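Local coordinates for SusD superfamily protein (PDB 3NQP) that probably binds glycans at the cell surface, as a SusD-like outer-membrane protein, at residues Arg295-Gly300 / Thr337-Tyr342; Gly81-Gly86 / Pro495-Met500; Met112-Leu117 / Met178-Asn183; Tyr243-Leu248 / Tyr380-Val385. All coordinates share one frame; numbering follows the deposited sequence.

Interaction 1 (Arg295-Gly300 / Thr337-Tyr342); sequences RYQANG and TFIASY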
loop_
_atom_site.group_PDB
_atom_site.type_symbol
_atom_site.label_atom_id
_atom_site.label_comp_id
_atom_site.label_asym_id
_atom_site.label_seq_id
_atom_site.Cartn_x
_atom_site.Cartn_y
_atom_site.Cartn_z
ATOM N N ARG A 295 25.111 -0.241 19.391
ATOM C CA ARG A 295 25.879 -0.565 18.208
ATOM C C ARG A 295 26.309 0.791 17.601
ATOM O O ARG A 295 26.336 1.822 18.320
ATOM C CB ARG A 295 25.063 -1.430 17.246
ATOM C CG ARG A 295 24.680 -2.766 17.845
ATOM C CD ARG A 295 24.320 -3.884 16.861
ATOM N NE ARG A 295 24.092 -5.084 17.668
ATOM C CZ ARG A 295 22.921 -5.424 18.213
ATOM N NH1 ARG A 295 21.817 -4.719 17.975
ATOM N NH2 ARG A 295 22.835 -6.489 18.994
ATOM N N TYR A 296 26.658 0.798 16.316
ATOM C CA TYR A 296 27.304 1.941 15.701
ATOM C C TYR A 296 26.587 2.405 14.440
ATOM O O TYR A 296 25.917 1.653 13.779
ATOM C CB TYR A 296 28.773 1.628 15.385
ATOM C CG TYR A 296 29.530 1.239 16.610
ATOM C CD1 TYR A 296 30.151 2.197 17.384
ATOM C CD2 TYR A 296 29.541 -0.087 17.058
ATOM C CE1 TYR A 296 30.802 1.855 18.558
ATOM C CE2 TYR A 296 30.190 -0.441 18.232
ATOM C CZ TYR A 296 30.809 0.542 18.984
ATOM O OH TYR A 296 31.498 0.218 20.140
ATOM N N GLN A 297 26.753 3.687 14.150
ATOM C CA GLN A 297 26.363 4.287 12.899
ATOM C C GLN A 297 27.474 4.121 11.878
ATOM O O GLN A 297 28.613 3.791 12.223
ATOM C CB GLN A 297 26.094 5.773 13.124
ATOM C CG GLN A 297 25.209 6.020 14.342
ATOM C CD GLN A 297 24.795 7.461 14.491
ATOM O OE1 GLN A 297 24.296 8.059 13.548
ATOM N NE2 GLN A 297 24.933 7.998 15.688
ATOM N N ALA A 298 27.132 4.436 10.638
ATOM C CA ALA A 298 27.998 4.352 9.487
ATOM C C ALA A 298 29.288 5.137 9.675
ATOM O O ALA A 298 30.313 4.713 9.173
ATOM C CB ALA A 298 27.246 4.854 8.165
ATOM N N ASN A 299 29.243 6.234 10.437
ATOM C CA ASN A 299 30.471 7.049 10.646
ATOM C C ASN A 299 31.311 6.523 11.786
ATOM O O ASN A 299 32.296 7.157 12.164
ATOM C CB ASN A 299 30.108 8.518 10.936
ATOM C CG ASN A 299 29.390 8.685 12.232
ATOM O OD1 ASN A 299 28.868 7.700 12.759
ATOM N ND2 ASN A 299 29.297 9.922 12.744
ATOM N N GLY A 300 30.860 5.439 12.428
ATOM C CA GLY A 300 31.591 4.825 13.548
ATOM C C GLY A 300 31.211 5.302 14.934
ATOM O O GLY A 300 31.698 4.790 15.925
ATOM N N THR A 337 14.890 6.478 3.586
ATOM C CA THR A 337 14.027 5.423 4.028
ATOM C C THR A 337 14.580 4.776 5.293
ATOM O O THR A 337 13.806 4.432 6.198
ATOM C CB THR A 337 13.811 4.337 2.894
ATOM O OG1 THR A 337 13.300 4.966 1.683
ATOM C CG2 THR A 337 12.869 3.218 3.400
ATOM N N PHE A 338 15.905 4.590 5.336
ATOM C CA PHE A 338 16.546 3.808 6.330
ATOM C C PHE A 338 17.703 4.531 7.038
ATOM O O PHE A 338 18.360 5.398 6.466
ATOM C CB PHE A 338 17.191 2.599 5.687
ATOM C CG PHE A 338 16.242 1.558 5.187
ATOM C CD1 PHE A 338 15.550 0.742 6.058
ATOM C CD2 PHE A 338 16.153 1.308 3.836
ATOM C CE1 PHE A 338 14.735 -0.279 5.570
ATOM C CE2 PHE A 338 15.289 0.288 3.354
ATOM C CZ PHE A 338 14.638 -0.496 4.232
ATOM N N ILE A 339 17.947 4.133 8.289
ATOM C CA ILE A 339 19.241 4.327 8.935
ATOM C C ILE A 339 19.783 2.940 9.232
ATOM O O ILE A 339 19.037 2.031 9.586
ATOM C CB ILE A 339 19.189 5.190 10.253
ATOM C CG1 ILE A 339 20.621 5.543 10.724
ATOM C CG2 ILE A 339 18.325 4.499 11.356
ATOM C CD1 ILE A 339 20.698 6.593 11.939
ATOM N N ALA A 340 21.096 2.760 9.073
ATOM C CA ALA A 340 21.713 1.451 9.306
ATOM C C ALA A 340 22.418 1.431 10.671
ATOM O O ALA A 340 22.977 2.444 11.127
ATOM C CB ALA A 340 22.710 1.153 8.177
ATOM N N SER A 341 22.415 0.269 11.312
ATOM C CA SER A 341 23.210 0.060 12.519
ATOM C C SER A 341 24.245 -1.010 12.204
ATOM O O SER A 341 23.971 -1.968 11.462
ATOM C CB SER A 341 22.328 -0.319 13.724
ATOM O OG SER A 341 21.578 -1.518 13.531
ATOM N N TYR A 342 25.419 -0.850 12.786
ATOM C CA TYR A 342 26.592 -1.669 12.467
ATOM C C TYR A 342 27.225 -2.279 13.735
ATOM O O TYR A 342 27.261 -1.646 14.772
ATOM C CB TYR A 342 27.672 -0.818 11.797
ATOM C CG TYR A 342 27.287 -0.258 10.463
ATOM C CD1 TYR A 342 26.484 0.870 10.363
ATOM C CD2 TYR A 342 27.681 -0.884 9.286
ATOM C CE1 TYR A 342 26.114 1.363 9.132
ATOM C CE2 TYR A 342 27.319 -0.403 8.079
ATOM C CZ TYR A 342 26.539 0.715 7.993
ATOM O OH TYR A 342 26.164 1.200 6.746
HETATM O O HOH W 1 20.844 -3.176 15.675
HETATM O O HOH W 2 24.068 4.709 10.134
#
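Tyr-342 faces Tyr-296 as an antiparallel hydrogen-bonded pair, and its side chain then runs on to Ala-298. Both backbone bonds are present: Tyr-342 N to Tyr-296 O at 2.7 Å and Tyr-296 N to Tyr-342 O at 3.0 Å. With CG of Tyr-342 beside its own N (chi1 -64°), the ring begins near this bridge. From CB outward, CB and CD1 each lie 3.6 Å from Tyr-296 O, which sits at the ring edge, in plane. CE1 then meets the backbone of Ala-298, with CA at 3.6 Å, and the methyl CB of Ala-298 lies 3.8 Å from the same CE1. OH ends near that methyl. Two waters extend the junction. One accepts from Ala-298 N and donates to Ala-340 O (2.7 Å); the other joins Arg-295 NH1 to Ser-341 OG, groups also bonded to Ser-291 and His-357 respectively. The touching parts run 116° apart and only one bridge forms, so the loop crosses the strand rather than following it. Past the bridge, Gly-300 N bonds back to Gln-297 O. The arrangement is that of an isolated beta bridge leading into a type I turn, set against strand 338-344 of a two-stranded antiparallel sheet.

Interaction 2 (Gly81-Gly86 / Pro495-Met500); sequences GVSKFG and PIEKTM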
loop_
_atom_site.group_PDB
_atom_site.type_symbol
_atom_site.label_atom_id
_atom_site.label_comp_id
_atom_site.label_asym_id
_atom_site.label_seq_id
_atom_site.Cartn_x
_atom_site.Cartn_y
_atom_site.Cartn_z
ATOM N N GLY A 81 -3.937 -14.809 9.709
ATOM C CA GLY A 81 -3.290 -13.513 9.513
ATOM C C GLY A 81 -4.075 -12.389 10.172
ATOM O O GLY A 81 -3.531 -11.615 10.975
ATOM N N VAL A 82 -5.340 -12.284 9.751
ATOM C CA VAL A 82 -6.332 -11.403 10.358
ATOM C C VAL A 82 -7.567 -12.226 10.660
ATOM O O VAL A 82 -7.721 -13.315 10.107
ATOM C CB VAL A 82 -6.708 -10.212 9.433
ATOM C CG1 VAL A 82 -5.434 -9.371 9.076
ATOM C CG2 VAL A 82 -7.479 -10.653 8.169
ATOM N N SER A 83 -8.432 -11.700 11.527
ATOM C CA SER A 83 -9.700 -12.324 11.856
ATOM C C SER A 83 -10.814 -11.533 11.246
ATOM O O SER A 83 -10.627 -10.374 10.892
ATOM C CB SER A 83 -9.934 -12.297 13.370
ATOM O OG SER A 83 -8.856 -12.943 14.017
ATOM N N LYS A 84 -11.987 -12.169 11.167
ATOM C CA LYS A 84 -13.237 -11.531 10.831
ATOM C C LYS A 84 -13.197 -10.768 9.524
ATOM O O LYS A 84 -13.708 -9.636 9.466
ATOM C CB LYS A 84 -13.705 -10.586 11.965
ATOM C CG LYS A 84 -13.824 -11.240 13.333
ATOM C CD LYS A 84 -14.536 -10.354 14.399
ATOM C CE LYS A 84 -13.580 -9.300 15.017
ATOM N NZ LYS A 84 -12.236 -9.798 15.549
ATOM N N PHE A 85 -12.645 -11.394 8.473
ATOM C CA PHE A 85 -12.499 -10.718 7.165
ATOM C C PHE A 85 -11.837 -9.340 7.300
ATOM O O PHE A 85 -12.195 -8.377 6.628
ATOM C CB PHE A 85 -13.859 -10.570 6.467
ATOM C CG PHE A 85 -14.406 -11.845 5.926
ATOM C CD1 PHE A 85 -13.912 -12.383 4.761
ATOM C CD2 PHE A 85 -15.467 -12.494 6.575
ATOM C CE1 PHE A 85 -14.429 -13.524 4.239
ATOM C CE2 PHE A 85 -15.996 -13.645 6.061
ATOM C CZ PHE A 85 -15.481 -14.177 4.901
ATOM N N GLY A 86 -10.895 -9.236 8.224
ATOM C CA GLY A 86 -10.191 -7.993 8.448
ATOM C C GLY A 86 -11.036 -6.907 9.116
ATOM O O GLY A 86 -10.713 -5.739 9.026
ATOM N N PRO A 495 -7.059 -17.656 4.156
ATOM C CA PRO A 495 -8.150 -18.462 4.696
ATOM C C PRO A 495 -8.942 -17.701 5.752
ATOM O O PRO A 495 -8.527 -16.636 6.195
ATOM C CB PRO A 495 -7.412 -19.613 5.349
ATOM C CG PRO A 495 -6.123 -18.960 5.881
ATOM C CD PRO A 495 -5.816 -17.835 4.934
ATOM N N ILE A 496 -10.106 -18.223 6.112
ATOM C CA ILE A 496 -10.832 -17.705 7.256
ATOM C C ILE A 496 -10.778 -18.714 8.430
ATOM O O ILE A 496 -10.547 -19.927 8.228
ATOM C CB ILE A 496 -12.236 -17.275 6.851
ATOM C CG1 ILE A 496 -13.048 -18.453 6.363
ATOM C CG2 ILE A 496 -12.185 -16.159 5.722
ATOM C CD1 ILE A 496 -14.521 -18.091 6.200
ATOM N N GLU A 497 -11.002 -18.190 9.630
ATOM C CA GLU A 497 -10.850 -18.917 10.904
ATOM C C GLU A 497 -11.871 -20.047 11.039
ATOM O O GLU A 497 -13.056 -19.846 10.770
ATOM C CB GLU A 497 -11.148 -18.037 12.157
ATOM C CG GLU A 497 -10.544 -16.728 12.311
ATOM C CD GLU A 497 -11.326 -15.665 11.606
ATOM O OE1 GLU A 497 -11.152 -15.613 10.385
ATOM O OE2 GLU A 497 -12.099 -14.910 12.229
ATOM N N LYS A 498 -11.395 -21.174 11.560
ATOM C CA LYS A 498 -12.213 -22.318 11.933
ATOM C C LYS A 498 -13.365 -21.885 12.829
ATOM O O LYS A 498 -14.463 -22.353 12.661
ATOM C CB LYS A 498 -11.353 -23.356 12.696
ATOM C CG LYS A 498 -12.038 -24.709 12.976
ATOM C CD LYS A 498 -11.169 -25.619 13.887
ATOM C CE LYS A 498 -11.769 -27.055 14.065
ATOM N NZ LYS A 498 -11.600 -27.938 12.834
ATOM N N THR A 499 -13.101 -21.023 13.808
ATOM C CA THR A 499 -14.153 -20.631 14.762
ATOM C C THR A 499 -15.308 -19.969 14.039
ATOM O O THR A 499 -16.476 -20.279 14.311
ATOM C CB THR A 499 -13.648 -19.684 15.888
ATOM O OG1 THR A 499 -12.812 -18.677 15.318
ATOM C CG2 THR A 499 -12.891 -20.449 16.936
HETATM N N MSE A 500 -14.991 -19.068 13.109
HETATM C CA MSE A 500 -16.029 -18.411 12.276
HETATM C C MSE A 500 -16.797 -19.400 11.407
HETATM O O MSE A 500 -18.020 -19.278 11.229
HETATM C CB MSE A 500 -15.416 -17.317 11.381
HETATM C CG MSE A 500 -15.709 -15.905 11.827
HETATM SE SE MSE A 500 -15.732 -14.571 10.397
HETATM C CE MSE A 500 -14.260 -15.277 9.400
HETATM O O HOH W 3 -8.364 -14.148 7.337
HETATM O O HOH W 4 -11.167 -13.871 8.501
#
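Ser-83 meets the carboxylate of Glu-497, its CB 3.6 Å from OE2, just after Val-82, whose carbonyl shares with that of Pro-495 a water within hydrogen-bonding distance of both oxygens (Val-82 O 3.0 Å, Pro-495 O 2.7 Å). Lys-84 makes the direct polar link: its N donates to Glu-497 OE2 at 2.9 Å, nearly straight (164° at the hydrogen) but from above the carboxylate plane. Glu-497 occupies the N-cap position, and its chain bends at chi2 (85°), which turns CD back toward the loop. This junction joins the segment before helix 89-102 to the start of helix 498-503, the last helix of this SusD-family chain. A second water bridges the next residue to the same carboxylate, accepting from Phe-85 N and donating to Glu-497 OE1 at 2.6 Å. In an off-centre CH-pi contact, Ile-496 CG2 lies 4.2 Å from the centroid of the Phe-85 ring, and in an oblique Met-aromatic contact Met-500 SE lies 5.3 Å from the same centroid. Tyr-135 of helix 110-135 packs edge-to-face with Phe-85.

Interaction 3 (Met112-Leu117 / Met178-Asn183); sequences MKNFYL and MEYFGN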
loop_
_atom_site.group_PDB
_atom_site.type_symbol
_atom_site.label_atom_id
_atom_site.label_comp_id
_atom_site.label_asym_id
_atom_site.label_seq_id
_atom_site.Cartn_x
_atom_site.Cartn_y
_atom_site.Cartn_z
HETATM N N MSE A 112 -22.884 19.124 -2.879
HETATM C CA MSE A 112 -22.354 18.431 -1.720
HETATM C C MSE A 112 -22.841 16.989 -1.665
HETATM O O MSE A 112 -22.068 16.092 -1.353
HETATM C CB MSE A 112 -22.724 19.161 -0.426
HETATM C CG MSE A 112 -22.180 18.467 0.844
HETATM SE SE MSE A 112 -22.516 19.486 2.438
HETATM C CE MSE A 112 -21.294 20.955 2.257
ATOM N N LYS A 113 -24.114 16.770 -1.956
ATOM C CA LYS A 113 -24.651 15.408 -1.994
ATOM C C LYS A 113 -23.843 14.541 -2.996
ATOM O O LYS A 113 -23.455 13.418 -2.682
ATOM C CB LYS A 113 -26.124 15.430 -2.365
ATOM C CG LYS A 113 -26.784 14.069 -2.450
ATOM C CD LYS A 113 -28.080 14.111 -3.233
ATOM C CE LYS A 113 -29.207 14.709 -2.481
ATOM N NZ LYS A 113 -30.531 14.538 -3.192
ATOM N N ASN A 114 -23.636 15.064 -4.201
ATOM C CA ASN A 114 -22.962 14.331 -5.249
ATOM C C ASN A 114 -21.485 14.107 -4.858
ATOM O O ASN A 114 -20.937 13.044 -5.119
ATOM C CB ASN A 114 -23.049 15.073 -6.578
ATOM C CG ASN A 114 -24.418 15.028 -7.187
ATOM O OD1 ASN A 114 -25.252 14.203 -6.810
ATOM N ND2 ASN A 114 -24.657 15.912 -8.137
ATOM N N PHE A 115 -20.858 15.107 -4.231
ATOM C CA PHE A 115 -19.458 14.944 -3.799
ATOM C C PHE A 115 -19.325 13.851 -2.759
ATOM O O PHE A 115 -18.453 12.989 -2.859
ATOM C CB PHE A 115 -18.854 16.239 -3.269
ATOM C CG PHE A 115 -17.362 16.152 -3.140
ATOM C CD1 PHE A 115 -16.567 16.341 -4.247
ATOM C CD2 PHE A 115 -16.771 15.800 -1.948
ATOM C CE1 PHE A 115 -15.205 16.220 -4.151
ATOM C CE2 PHE A 115 -15.388 15.671 -1.866
ATOM C CZ PHE A 115 -14.631 15.896 -2.964
ATOM N N TYR A 116 -20.214 13.891 -1.766
ATOM C CA TYR A 116 -20.263 12.901 -0.714
ATOM C C TYR A 116 -20.583 11.521 -1.268
ATOM O O TYR A 116 -19.946 10.541 -0.888
ATOM C CB TYR A 116 -21.273 13.291 0.368
ATOM C CG TYR A 116 -20.849 14.422 1.301
ATOM C CD1 TYR A 116 -19.554 14.931 1.293
ATOM C CD2 TYR A 116 -21.759 14.963 2.206
ATOM C CE1 TYR A 116 -19.157 15.946 2.169
ATOM C CE2 TYR A 116 -21.369 15.972 3.118
ATOM C CZ TYR A 116 -20.075 16.461 3.079
ATOM O OH TYR A 116 -19.696 17.434 3.946
ATOM N N LEU A 117 -21.533 11.430 -2.185
ATOM C CA LEU A 117 -21.873 10.106 -2.734
ATOM C C LEU A 117 -20.685 9.579 -3.593
ATOM O O LEU A 117 -20.337 8.410 -3.523
ATOM C CB LEU A 117 -23.205 10.128 -3.484
ATOM C CG LEU A 117 -24.411 10.252 -2.546
ATOM C CD1 LEU A 117 -25.699 10.485 -3.311
ATOM C CD2 LEU A 117 -24.491 9.032 -1.591
HETATM N N MSE A 178 -17.640 7.881 -10.173
HETATM C CA MSE A 178 -17.315 8.867 -11.231
HETATM C C MSE A 178 -18.596 9.625 -11.649
HETATM O O MSE A 178 -18.569 10.829 -11.968
HETATM C CB MSE A 178 -16.654 8.207 -12.446
HETATM C CG MSE A 178 -15.412 7.425 -12.194
HETATM SE SE MSE A 178 -14.021 8.730 -11.650
HETATM C CE MSE A 178 -13.952 9.698 -13.303
ATOM N N GLU A 179 -19.733 8.930 -11.673
ATOM C CA GLU A 179 -20.932 9.588 -12.129
ATOM C C GLU A 179 -21.307 10.711 -11.185
ATOM O O GLU A 179 -21.665 11.800 -11.610
ATOM C CB GLU A 179 -22.070 8.571 -12.252
ATOM C CG GLU A 179 -23.342 9.090 -12.832
ATOM C CD GLU A 179 -24.424 8.000 -12.823
ATOM O OE1 GLU A 179 -24.077 6.807 -13.021
ATOM O OE2 GLU A 179 -25.597 8.335 -12.570
ATOM N N TYR A 180 -21.190 10.458 -9.892
ATOM C CA TYR A 180 -21.497 11.478 -8.903
ATOM C C TYR A 180 -20.469 12.610 -8.876
ATOM O O TYR A 180 -20.846 13.756 -8.768
ATOM C CB TYR A 180 -21.659 10.863 -7.496
ATOM C CG TYR A 180 -22.996 10.253 -7.228
ATOM C CD1 TYR A 180 -24.133 11.040 -7.109
ATOM C CD2 TYR A 180 -23.125 8.882 -7.056
ATOM C CE1 TYR A 180 -25.359 10.499 -6.845
ATOM C CE2 TYR A 180 -24.360 8.322 -6.784
ATOM C CZ TYR A 180 -25.474 9.119 -6.682
ATOM O OH TYR A 180 -26.689 8.519 -6.416
ATOM N N PHE A 181 -19.183 12.299 -8.947
ATOM C CA PHE A 181 -18.152 13.346 -8.931
ATOM C C PHE A 181 -18.278 14.290 -10.163
ATOM O O PHE A 181 -17.944 15.485 -10.094
ATOM C CB PHE A 181 -16.764 12.711 -8.913
ATOM C CG PHE A 181 -16.261 12.286 -7.527
ATOM C CD1 PHE A 181 -16.272 13.160 -6.467
ATOM C CD2 PHE A 181 -15.666 11.045 -7.339
ATOM C CE1 PHE A 181 -15.761 12.785 -5.232
ATOM C CE2 PHE A 181 -15.199 10.660 -6.115
ATOM C CZ PHE A 181 -15.259 11.545 -5.045
ATOM N N GLY A 182 -18.727 13.736 -11.293
ATOM C CA GLY A 182 -18.897 14.477 -12.546
ATOM C C GLY A 182 -17.632 15.201 -12.922
ATOM O O GLY A 182 -16.578 14.576 -13.060
ATOM N N ASN A 183 -17.753 16.522 -13.072
ATOM C CA ASN A 183 -16.623 17.417 -13.394
ATOM C C ASN A 183 -15.950 18.054 -12.171
ATOM O O ASN A 183 -15.104 18.896 -12.324
ATOM C CB ASN A 183 -17.085 18.530 -14.345
ATOM C CG ASN A 183 -17.282 18.044 -15.781
ATOM O OD1 ASN A 183 -16.386 17.428 -16.388
ATOM N ND2 ASN A 183 -18.432 18.376 -16.357
#
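Leu-117 and Tyr-180 make the CH-pi part of this contact. Leu-117 CB stands over the ring centre, 3.6 Å from the Tyr-180 centroid and only 7° off the normal, while CD1 extends over the phenol end, 3.6 Å from both CE1 and CZ. The aromatic part is a T-shaped pair: the edge of Phe-181 points at the face of Phe-115, with centroids 5.2 Å apart and planes at 70°. Its leading atom, Phe-181 CE1, lies toward the rim of that face, 3.6 Å from Phe-115 CE1. Phe-115 CG lies anti to its backbone N (chi1 -166°), which brings the ring toward Phe-181. Both groups join helix 110-135 to the C-terminal end of helix 163-181 in the helical N-terminal part of the fold, whose family belongs to the TPR clan. Asn-114 adds close polar contacts without a hydrogen bond to this segment: its OD1 lies near the Tyr-180 ring plane, 3.4 Å from Tyr-180 CD1, and its O 3.3 Å from Tyr-180 CB. The backbones are close, with Asn-114 CA and Tyr-180 CA 4.9 Å apart. Helix 163-181 stops just beyond, where Gly-182 takes a positive phi. Thr-203 of helix 200-216 also touches Phe-181, and Pro-189 touches Phe-115.

Interaction 4 (Tyr243-Leu248 / Tyr380-Val385); sequences YNLKML and YRLPWV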
loop_
_atom_site.group_PDB
_atom_site.type_symbol
_atom_site.label_atom_id
_atom_site.label_comp_id
_atom_site.label_asym_id
_atom_site.label_seq_id
_atom_site.Cartn_x
_atom_site.Cartn_y
_atom_site.Cartn_z
ATOM N N TYR A 243 -5.176 17.230 -12.999
ATOM C CA TYR A 243 -5.281 17.556 -11.579
ATOM C C TYR A 243 -4.141 18.397 -11.009
ATOM O O TYR A 243 -4.020 18.533 -9.792
ATOM C CB TYR A 243 -5.438 16.245 -10.753
ATOM C CG TYR A 243 -6.689 15.447 -11.076
ATOM C CD1 TYR A 243 -7.870 15.674 -10.420
ATOM C CD2 TYR A 243 -6.662 14.442 -12.037
ATOM C CE1 TYR A 243 -9.007 14.942 -10.725
ATOM C CE2 TYR A 243 -7.784 13.695 -12.350
ATOM C CZ TYR A 243 -8.964 13.941 -11.691
ATOM O OH TYR A 243 -10.056 13.170 -12.016
ATOM N N ASN A 244 -3.277 18.926 -11.866
ATOM C CA ASN A 244 -2.168 19.744 -11.418
ATOM C C ASN A 244 -1.193 19.042 -10.513
ATOM O O ASN A 244 -0.546 19.684 -9.701
ATOM C CB ASN A 244 -2.700 20.982 -10.656
ATOM C CG ASN A 244 -3.537 21.881 -11.526
ATOM O OD1 ASN A 244 -4.699 22.168 -11.210
ATOM N ND2 ASN A 244 -2.974 22.288 -12.658
ATOM N N LEU A 245 -1.098 17.724 -10.628
ATOM C CA LEU A 245 -0.176 16.949 -9.830
ATOM C C LEU A 245 1.263 17.073 -10.356
ATOM O O LEU A 245 1.491 17.157 -11.586
ATOM C CB LEU A 245 -0.613 15.466 -9.807
ATOM C CG LEU A 245 -1.919 15.191 -9.072
ATOM C CD1 LEU A 245 -2.651 13.916 -9.583
ATOM C CD2 LEU A 245 -1.674 15.156 -7.512
ATOM N N LYS A 246 2.239 17.025 -9.440
ATOM C CA LYS A 246 3.649 17.058 -9.826
ATOM C C LYS A 246 4.488 16.257 -8.869
ATOM O O LYS A 246 4.250 16.318 -7.694
ATOM C CB LYS A 246 4.191 18.504 -9.774
ATOM C CG LYS A 246 3.393 19.534 -10.568
ATOM C CD LYS A 246 4.145 20.897 -10.683
ATOM C CE LYS A 246 3.365 22.044 -10.044
ATOM N NZ LYS A 246 1.992 22.146 -10.628
HETATM N N MSE A 247 5.527 15.595 -9.370
HETATM C CA MSE A 247 6.504 14.900 -8.518
HETATM C C MSE A 247 7.401 15.947 -7.858
HETATM O O MSE A 247 7.793 16.901 -8.511
HETATM C CB MSE A 247 7.327 13.961 -9.374
HETATM C CG MSE A 247 7.985 12.847 -8.635
HETATM SE SE MSE A 247 8.827 11.557 -9.699
HETATM C CE MSE A 247 9.525 12.717 -11.078
ATOM N N LEU A 248 7.668 15.802 -6.562
ATOM C CA LEU A 248 8.556 16.710 -5.860
ATOM C C LEU A 248 10.006 16.440 -6.244
ATOM O O LEU A 248 10.394 15.304 -6.588
ATOM C CB LEU A 248 8.379 16.628 -4.338
ATOM C CG LEU A 248 6.986 16.756 -3.730
ATOM C CD1 LEU A 248 7.121 16.823 -2.184
ATOM C CD2 LEU A 248 6.159 17.955 -4.316
ATOM N N TYR A 380 -2.167 6.865 -2.594
ATOM C CA TYR A 380 -1.780 7.100 -3.993
ATOM C C TYR A 380 -0.949 8.370 -4.091
ATOM O O TYR A 380 -1.387 9.394 -3.582
ATOM C CB TYR A 380 -2.979 7.281 -4.891
ATOM C CG TYR A 380 -3.891 6.114 -4.932
ATOM C CD1 TYR A 380 -3.462 4.908 -5.509
ATOM C CD2 TYR A 380 -5.155 6.161 -4.372
ATOM C CE1 TYR A 380 -4.252 3.825 -5.566
ATOM C CE2 TYR A 380 -5.993 5.027 -4.428
ATOM C CZ TYR A 380 -5.522 3.858 -5.020
ATOM O OH TYR A 380 -6.290 2.710 -5.124
ATOM N N ARG A 381 0.218 8.283 -4.735
ATOM C CA ARG A 381 0.986 9.484 -5.131
ATOM C C ARG A 381 1.546 9.313 -6.570
ATOM O O ARG A 381 1.460 8.230 -7.162
ATOM C CB ARG A 381 2.072 9.767 -4.105
ATOM C CG ARG A 381 3.013 8.668 -3.860
ATOM C CD ARG A 381 4.099 9.097 -2.877
ATOM N NE ARG A 381 5.006 8.001 -2.583
ATOM C CZ ARG A 381 6.179 7.756 -3.189
ATOM N NH1 ARG A 381 6.667 8.514 -4.162
ATOM N NH2 ARG A 381 6.884 6.714 -2.807
ATOM N N LEU A 382 2.073 10.373 -7.149
ATOM C CA LEU A 382 2.285 10.388 -8.596
ATOM C C LEU A 382 3.245 9.298 -9.128
ATOM O O LEU A 382 2.946 8.729 -10.164
ATOM C CB LEU A 382 2.730 11.795 -9.053
ATOM C CG LEU A 382 2.472 12.184 -10.495
ATOM C CD1 LEU A 382 0.908 12.157 -10.726
ATOM C CD2 LEU A 382 3.116 13.596 -10.761
ATOM N N PRO A 383 4.402 9.001 -8.462
ATOM C CA PRO A 383 5.241 7.938 -9.024
ATOM C C PRO A 383 4.557 6.553 -9.106
ATOM O O PRO A 383 4.938 5.715 -9.954
ATOM C CB PRO A 383 6.471 7.878 -8.072
ATOM C CG PRO A 383 6.552 9.270 -7.480
ATOM C CD PRO A 383 5.051 9.648 -7.321
ATOM N N TRP A 384 3.566 6.311 -8.259
ATOM C CA TRP A 384 2.732 5.094 -8.395
ATOM C C TRP A 384 2.014 5.120 -9.745
ATOM O O TRP A 384 1.897 4.091 -10.413
ATOM C CB TRP A 384 1.763 4.934 -7.206
ATOM C CG TRP A 384 0.833 3.744 -7.325
ATOM C CD1 TRP A 384 1.039 2.491 -6.845
ATOM C CD2 TRP A 384 -0.429 3.732 -7.944
ATOM N NE1 TRP A 384 -0.015 1.676 -7.152
ATOM C CE2 TRP A 384 -0.931 2.415 -7.845
ATOM C CE3 TRP A 384 -1.188 4.704 -8.620
ATOM C CZ2 TRP A 384 -2.167 2.043 -8.383
ATOM C CZ3 TRP A 384 -2.408 4.353 -9.110
ATOM C CH2 TRP A 384 -2.888 3.039 -9.004
ATOM N N VAL A 385 1.538 6.290 -10.156
ATOM C CA VAL A 385 0.778 6.411 -11.404
ATOM C C VAL A 385 1.747 6.089 -12.555
ATOM O O VAL A 385 1.457 5.260 -13.439
ATOM C CB VAL A 385 0.038 7.775 -11.562
ATOM C CG1 VAL A 385 -0.623 7.835 -12.914
ATOM C CG2 VAL A 385 -1.004 8.040 -10.384
#
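Leu-382 pushes its forked end against the side chain of Leu-245 and the Lys-246 to Met-247 peptide, a bump at the first turn of helix 382-396 packed on the extended loop between helices 228-241 and 251-255. This is apolar loop-on-helix packing within the largely helical SusD-family fold. CG of Leu-382 stands anti to the backbone N (chi1 -156°), and the two methyls divide the work. CD1 goes to Leu-245, lying 3.8 Å from its CB and 4.1 Å from its CD1; the two side chains cross obliquely. CD2 instead presses on the main chain at the next peptide, 3.5 Å from Lys-246 C and 3.4 Å from Met-247 N. The bump thus sits in a hollow bordered by the Leu-245 side chain, the Lys-246 to Met-247 peptide and Met-247 CB, which is 4.4 Å from CD2. Leu-240 of helix 228-241 also touches Leu-382, and Val-239 touches Leu-245, tying the same helix to both partners. A second, smaller bump is the ring of Pro-383. Selenomethionine Met-247 has CG anti to its backbone N (chi1 -158°), which places that CG against the proline ring. Glu-264 touches both Met-247 and Pro-383. The ring's CG meets the Met-247 chain at two neighbouring atoms, CG at 4.0 Å and SE at 3.9 Å.

Overall arrangement
From the N terminus, the chain first passes residues 81-86, whose partner 495-500 comes only near the C terminus; interaction 2 therefore closes a loop of 408 residues that encloses the other three contacts. Interaction 3 closes early within it, joining helices 110-135 and 163-181 across 60 residues. Interaction 4 opens afterwards, at the loop 243-248, and closes at the start of helix 382-396. Interaction 1 lies inside that span, bringing a loop to strand 338-344. None of the loops cross. Interactions 3 and 4 approach to about 5 Å between nearest atoms, whereas interactions 1 and 3 lie on opposite sides of the chain's centre, their centres about 49 Å apart.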